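Local coordinates for CbsA (Xanthomonas oryzae pv. oryzae, PDB 5XYH), which probably hydrolyses cellulose from the chain end as a secreted family 6 exoglucanase, releasing cellobiose from plant cell walls, at residues A[146-158]-A[199-213]. Residues are numbered along the deposited sequence; the frame is centred on the assembly and turned at random.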
loop_
_atom_site.group_PDB
_atom_site.type_symbol
_atom_site.label_atom_id
_atom_site.label_comp_id
_atom_site.label_asym_id
_atom_site.label_seq_id
_atom_site.Cartn_x
_atom_site.Cartn_y
_atom_site.Cartn_z
ATOM N N GLU A 146 -3.557 -2.648 -8.344
ATOM C CA GLU A 146 -2.577 -1.758 -8.973
ATOM C C GLU A 146 -2.304 -0.494 -8.167
ATOM O O GLU A 146 -2.752 0.602 -8.540
ATOM C CB GLU A 146 -3.020 -1.408 -10.396
ATOM C CG GLU A 146 -3.006 -2.605 -11.372
ATOM C CD GLU A 146 -1.607 -3.128 -11.680
ATOM O OE1 GLU A 146 -0.612 -2.403 -11.415
ATOM O OE2 GLU A 146 -1.510 -4.272 -12.196
ATOM N N PRO A 147 -1.537 -0.607 -7.084
ATOM C CA PRO A 147 -1.093 0.590 -6.365
ATOM C C PRO A 147 -0.327 1.535 -7.279
ATOM O O PRO A 147 0.274 1.126 -8.276
ATOM C CB PRO A 147 -0.183 0.034 -5.263
ATOM C CG PRO A 147 -0.463 -1.405 -5.176
ATOM C CD PRO A 147 -1.026 -1.852 -6.484
ATOM N N ASP A 148 -0.385 2.815 -6.929
ATOM C CA ASP A 148 0.388 3.860 -7.585
ATOM C C ASP A 148 -0.006 4.024 -9.050
ATOM O O ASP A 148 0.832 4.303 -9.907
ATOM C CB ASP A 148 1.886 3.583 -7.452
ATOM C CG ASP A 148 2.722 4.812 -7.702
ATOM O OD1 ASP A 148 2.227 5.946 -7.473
ATOM O OD2 ASP A 148 3.875 4.635 -8.141
ATOM N N SER A 149 -1.282 3.820 -9.380
ATOM C CA SER A 149 -1.700 3.936 -10.769
ATOM C C SER A 149 -2.648 5.112 -10.894
ATOM O O SER A 149 -2.189 6.251 -11.130
ATOM C CB SER A 149 -2.322 2.623 -11.264
ATOM O OG SER A 149 -3.500 2.305 -10.552
ATOM N N LEU A 150 -3.959 4.907 -10.739
ATOM C CA LEU A 150 -4.960 5.921 -11.054
ATOM C C LEU A 150 -4.747 7.278 -10.384
ATOM O O LEU A 150 -4.926 8.298 -11.075
ATOM C CB LEU A 150 -6.354 5.379 -10.702
ATOM C CG LEU A 150 -6.848 4.217 -11.561
ATOM C CD1 LEU A 150 -8.311 3.890 -11.261
ATOM C CD2 LEU A 150 -6.675 4.551 -13.028
ATOM N N PRO A 151 -4.400 7.382 -9.090
ATOM C CA PRO A 151 -4.254 8.720 -8.484
ATOM C C PRO A 151 -3.313 9.648 -9.244
ATOM O O PRO A 151 -3.539 10.866 -9.261
ATOM C CB PRO A 151 -3.710 8.411 -7.083
ATOM C CG PRO A 151 -4.167 7.026 -6.799
ATOM C CD PRO A 151 -4.100 6.321 -8.109
ATOM N N ASN A 152 -2.285 9.105 -9.904
ATOM C CA ASN A 152 -1.369 9.958 -10.653
ATOM C C ASN A 152 -2.060 10.651 -11.812
ATOM O O ASN A 152 -1.631 11.735 -12.230
ATOM C CB ASN A 152 -0.183 9.150 -11.167
ATOM C CG ASN A 152 0.619 8.536 -10.055
ATOM O OD1 ASN A 152 1.182 9.250 -9.218
ATOM N ND2 ASN A 152 0.687 7.196 -10.034
ATOM N N LEU A 153 -3.120 10.048 -12.356
ATOM C CA LEU A 153 -3.846 10.707 -13.435
ATOM C C LEU A 153 -4.547 11.975 -12.963
ATOM O O LEU A 153 -4.845 12.852 -13.782
ATOM C CB LEU A 153 -4.868 9.758 -14.061
ATOM C CG LEU A 153 -4.383 8.383 -14.513
ATOM C CD1 LEU A 153 -5.483 7.715 -15.288
ATOM C CD2 LEU A 153 -3.127 8.515 -15.374
ATOM N N VAL A 154 -4.803 12.098 -11.668
ATOM C CA VAL A 154 -5.468 13.269 -11.121
ATOM C C VAL A 154 -4.470 14.303 -10.619
ATOM O O VAL A 154 -4.636 15.498 -10.868
ATOM C CB VAL A 154 -6.444 12.850 -10.003
ATOM C CG1 VAL A 154 -7.094 14.079 -9.375
ATOM C CG2 VAL A 154 -7.505 11.906 -10.565
ATOM N N THR A 155 -3.414 13.873 -9.927
ATOM C CA THR A 155 -2.541 14.816 -9.237
ATOM C C THR A 155 -1.252 15.116 -9.982
ATOM O O THR A 155 -0.630 16.149 -9.715
ATOM C CB THR A 155 -2.181 14.292 -7.846
ATOM O OG1 THR A 155 -1.536 13.021 -7.977
ATOM C CG2 THR A 155 -3.434 14.135 -6.988
ATOM N N ASN A 156 -0.837 14.257 -10.908
ATOM C CA ASN A 156 0.492 14.353 -11.498
ATOM C C ASN A 156 0.434 14.421 -13.017
ATOM O O ASN A 156 1.342 13.930 -13.703
ATOM C CB ASN A 156 1.356 13.179 -11.051
ATOM C CG ASN A 156 1.750 13.278 -9.605
ATOM O OD1 ASN A 156 2.035 14.377 -9.104
ATOM N ND2 ASN A 156 1.772 12.143 -8.915
ATOM N N GLN A 157 -0.630 15.018 -13.563
ATOM C CA GLN A 157 -0.761 15.049 -15.012
ATOM C C GLN A 157 0.326 15.879 -15.676
ATOM O O GLN A 157 0.597 15.672 -16.859
ATOM C CB GLN A 157 -2.139 15.572 -15.414
ATOM C CG GLN A 157 -3.149 14.454 -15.659
ATOM C CD GLN A 157 -3.490 14.230 -17.131
ATOM O OE1 GLN A 157 -2.909 14.857 -18.034
ATOM N NE2 GLN A 157 -4.439 13.327 -17.378
ATOM N N SER A 158 0.975 16.794 -14.950
ATOM C CA SER A 158 2.071 17.549 -15.556
ATOM C C SER A 158 3.302 16.687 -15.809
ATOM O O SER A 158 4.148 17.070 -16.630
ATOM C CB SER A 158 2.431 18.759 -14.688
ATOM O OG SER A 158 2.861 18.346 -13.406
ATOM N N TRP A 199 -4.287 14.322 -1.157
ATOM C CA TRP A 199 -4.319 15.313 -2.230
ATOM C C TRP A 199 -5.368 14.983 -3.286
ATOM O O TRP A 199 -5.839 15.894 -3.987
ATOM C CB TRP A 199 -2.946 15.446 -2.889
ATOM C CG TRP A 199 -1.918 16.177 -2.051
ATOM C CD1 TRP A 199 -0.739 15.673 -1.587
ATOM C CD2 TRP A 199 -1.979 17.539 -1.599
ATOM N NE1 TRP A 199 -0.061 16.632 -0.871
ATOM C CE2 TRP A 199 -0.802 17.788 -0.864
ATOM C CE3 TRP A 199 -2.918 18.576 -1.745
ATOM C CZ2 TRP A 199 -0.533 19.027 -0.276
ATOM C CZ3 TRP A 199 -2.649 19.818 -1.149
ATOM C CH2 TRP A 199 -1.467 20.027 -0.429
ATOM N N LEU A 200 -5.749 13.706 -3.401
ATOM C CA LEU A 200 -6.847 13.317 -4.285
ATOM C C LEU A 200 -8.164 13.974 -3.894
ATOM O O LEU A 200 -9.033 14.175 -4.751
ATOM C CB LEU A 200 -7.025 11.803 -4.267
ATOM C CG LEU A 200 -6.194 10.985 -5.229
ATOM C CD1 LEU A 200 -6.706 9.532 -5.167
ATOM C CD2 LEU A 200 -6.341 11.584 -6.612
ATOM N N ALA A 201 -8.341 14.285 -2.611
ATOM C CA ALA A 201 -9.582 14.862 -2.109
ATOM C C ALA A 201 -9.552 16.390 -2.050
ATOM O O ALA A 201 -10.551 17.012 -1.659
ATOM C CB ALA A 201 -9.888 14.285 -0.717
ATOM N N TRP A 202 -8.452 17.008 -2.451
ATOM C CA TRP A 202 -8.220 18.421 -2.204
ATOM C C TRP A 202 -8.800 19.266 -3.336
ATOM O O TRP A 202 -8.466 19.062 -4.510
ATOM C CB TRP A 202 -6.722 18.663 -2.059
ATOM C CG TRP A 202 -6.324 19.978 -1.499
ATOM C CD1 TRP A 202 -6.341 20.361 -0.182
ATOM C CD2 TRP A 202 -5.796 21.090 -2.234
ATOM N NE1 TRP A 202 -5.866 21.648 -0.061
ATOM C CE2 TRP A 202 -5.527 22.117 -1.306
ATOM C CE3 TRP A 202 -5.539 21.320 -3.588
ATOM C CZ2 TRP A 202 -5.008 23.352 -1.691
ATOM C CZ3 TRP A 202 -5.026 22.552 -3.967
ATOM C CH2 TRP A 202 -4.761 23.546 -3.021
ATOM N N ARG A 203 -9.651 20.223 -2.965
ATOM C CA ARG A 203 -10.224 21.217 -3.870
ATOM C C ARG A 203 -10.706 20.617 -5.183
ATOM O O ARG A 203 -11.607 19.771 -5.190
ATOM C CB ARG A 203 -9.210 22.327 -4.131
ATOM C CG ARG A 203 -8.823 23.072 -2.862
ATOM C CD ARG A 203 -8.065 24.338 -3.191
ATOM N NE ARG A 203 -8.959 25.318 -3.789
ATOM C CZ ARG A 203 -9.596 26.251 -3.092
ATOM N NH1 ARG A 203 -9.414 26.340 -1.776
ATOM N NH2 ARG A 203 -10.404 27.098 -3.720
ATOM N N SER A 204 -10.127 21.046 -6.304
ATOM C CA SER A 204 -10.658 20.631 -7.596
ATOM C C SER A 204 -10.209 19.232 -7.997
ATOM O O SER A 204 -10.509 18.799 -9.119
ATOM C CB SER A 204 -10.264 21.633 -8.684
ATOM O OG SER A 204 -8.881 21.576 -8.922
ATOM N N ASN A 205 -9.497 18.523 -7.114
ATOM C CA ASN A 205 -9.081 17.156 -7.407
ATOM C C ASN A 205 -10.169 16.145 -7.072
ATOM O O ASN A 205 -10.191 15.057 -7.654
ATOM C CB ASN A 205 -7.805 16.801 -6.633
ATOM C CG ASN A 205 -6.584 17.556 -7.125
ATOM O OD1 ASN A 205 -6.509 17.956 -8.292
ATOM N ND2 ASN A 205 -5.604 17.741 -6.235
ATOM N N MET A 206 -11.061 16.467 -6.139
ATOM C CA MET A 206 -11.989 15.454 -5.640
ATOM C C MET A 206 -12.928 14.971 -6.748
ATOM O O MET A 206 -13.065 13.764 -6.979
ATOM C CB MET A 206 -12.764 16.011 -4.445
ATOM C CG MET A 206 -13.852 15.085 -3.891
ATOM S SD MET A 206 -13.175 13.601 -3.100
ATOM C CE MET A 206 -13.397 14.009 -1.366
ATOM N N THR A 207 -13.572 15.901 -7.462
ATOM C CA THR A 207 -14.499 15.496 -8.520
ATOM C C THR A 207 -13.851 14.625 -9.588
ATOM O O THR A 207 -14.396 13.541 -9.876
ATOM C CB THR A 207 -15.162 16.733 -9.134
ATOM O OG1 THR A 207 -16.106 17.268 -8.192
ATOM C CG2 THR A 207 -15.870 16.376 -10.443
ATOM N N PRO A 208 -12.718 14.996 -10.203
ATOM C CA PRO A 208 -12.113 14.064 -11.172
ATOM C C PRO A 208 -11.657 12.761 -10.535
ATOM O O PRO A 208 -11.727 11.717 -11.194
ATOM C CB PRO A 208 -10.941 14.863 -11.767
ATOM C CG PRO A 208 -10.644 15.936 -10.764
ATOM C CD PRO A 208 -11.963 16.259 -10.109
ATOM N N ALA A 209 -11.216 12.776 -9.276
ATOM C CA ALA A 209 -10.797 11.534 -8.629
ATOM C C ALA A 209 -11.975 10.587 -8.472
ATOM O O ALA A 209 -11.949 9.448 -8.951
ATOM C CB ALA A 209 -10.169 11.828 -7.268
ATOM N N ILE A 210 -13.028 11.054 -7.803
ATOM C CA ILE A 210 -14.227 10.240 -7.637
ATOM C C ILE A 210 -14.786 9.829 -8.992
ATOM O O ILE A 210 -15.082 8.656 -9.221
ATOM C CB ILE A 210 -15.269 10.990 -6.793
ATOM C CG1 ILE A 210 -14.720 11.310 -5.397
ATOM C CG2 ILE A 210 -16.568 10.210 -6.734
ATOM C CD1 ILE A 210 -14.170 10.121 -4.636
ATOM N N SER A 211 -14.921 10.778 -9.926
ATOM C CA SER A 211 -15.500 10.418 -11.217
ATOM C C SER A 211 -14.605 9.461 -12.000
ATOM O O SER A 211 -15.114 8.619 -12.751
ATOM C CB SER A 211 -15.794 11.667 -12.047
ATOM O OG SER A 211 -14.678 12.022 -12.841
ATOM N N LEU A 212 -13.281 9.555 -11.823
ATOM C CA LEU A 212 -12.374 8.608 -12.464
ATOM C C LEU A 212 -12.608 7.193 -11.960
ATOM O O LEU A 212 -12.831 6.273 -12.749
ATOM C CB LEU A 212 -10.916 9.010 -12.229
ATOM C CG LEU A 212 -9.852 8.004 -12.675
ATOM C CD1 LEU A 212 -9.932 7.759 -14.162
ATOM C CD2 LEU A 212 -8.458 8.503 -12.275
ATOM N N TYR A 213 -12.542 6.991 -10.645
ATOM C CA TYR A 213 -12.781 5.654 -10.112
ATOM C C TYR A 213 -14.180 5.174 -10.465
ATOM O O TYR A 213 -14.376 4.004 -10.807
ATOM C CB TYR A 213 -12.564 5.637 -8.595
ATOM C CG TYR A 213 -11.093 5.566 -8.225
ATOM C CD1 TYR A 213 -10.293 6.706 -8.241
ATOM C CD2 TYR A 213 -10.509 4.364 -7.888
ATOM C CE1 TYR A 213 -8.936 6.636 -7.911
ATOM C CE2 TYR A 213 -9.165 4.282 -7.558
ATOM C CZ TYR A 213 -8.382 5.402 -7.573
ATOM O OH TYR A 213 -7.046 5.276 -7.240
#
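In the partial alpha/beta barrel of glycoside hydrolase family 6, Leu150, Pro151 and Val154 of the short helix that follows parallel strand 140-145 pack on Leu200, Leu212 and Tyr213, in and ahead of the helix that follows the neighbouring strand 188-193. The two helices run roughly antiparallel, at 148°, with axes 9.5 Å apart. Val154 makes the broadest contact: CB meets Leu200 CD2 at 3.6 Å, while the two methyls diverge. CG1, anti to the backbone N (chi1 177°), touches Asn205 O at 3.7 Å, and CG2 lies against Ala209 CA at 3.8 Å and beside Leu212 CD2. Leu200 spans three side chains of helix 150-155, its CD1 on Pro151 CB at 3.7 Å and its CD2 on Val154 and Thr155 CG2. Toward the N-terminal end of that helix, Leu150 sets CD1 over one face of the Tyr213 ring, 4.0 Å from the centroid in a CH-pi contact, while Pro151 CD reaches Tyr213 OH at the ring edge, 3.2 Å away. That hydroxyl is hydrogen-bonded to Asp193 O, at the end of strand 188-193, which helps fix the ring beneath Leu150. Asn205 ND2 donates to Trp199 O at 2.9 Å, and Trp202 N meets the same oxygen from the opposite face of its plane, tying the 3-10 turn that carries Leu200 to Asn205. With no hydrogen bond crossing between the segments, shape fit and apolar burial hold them together.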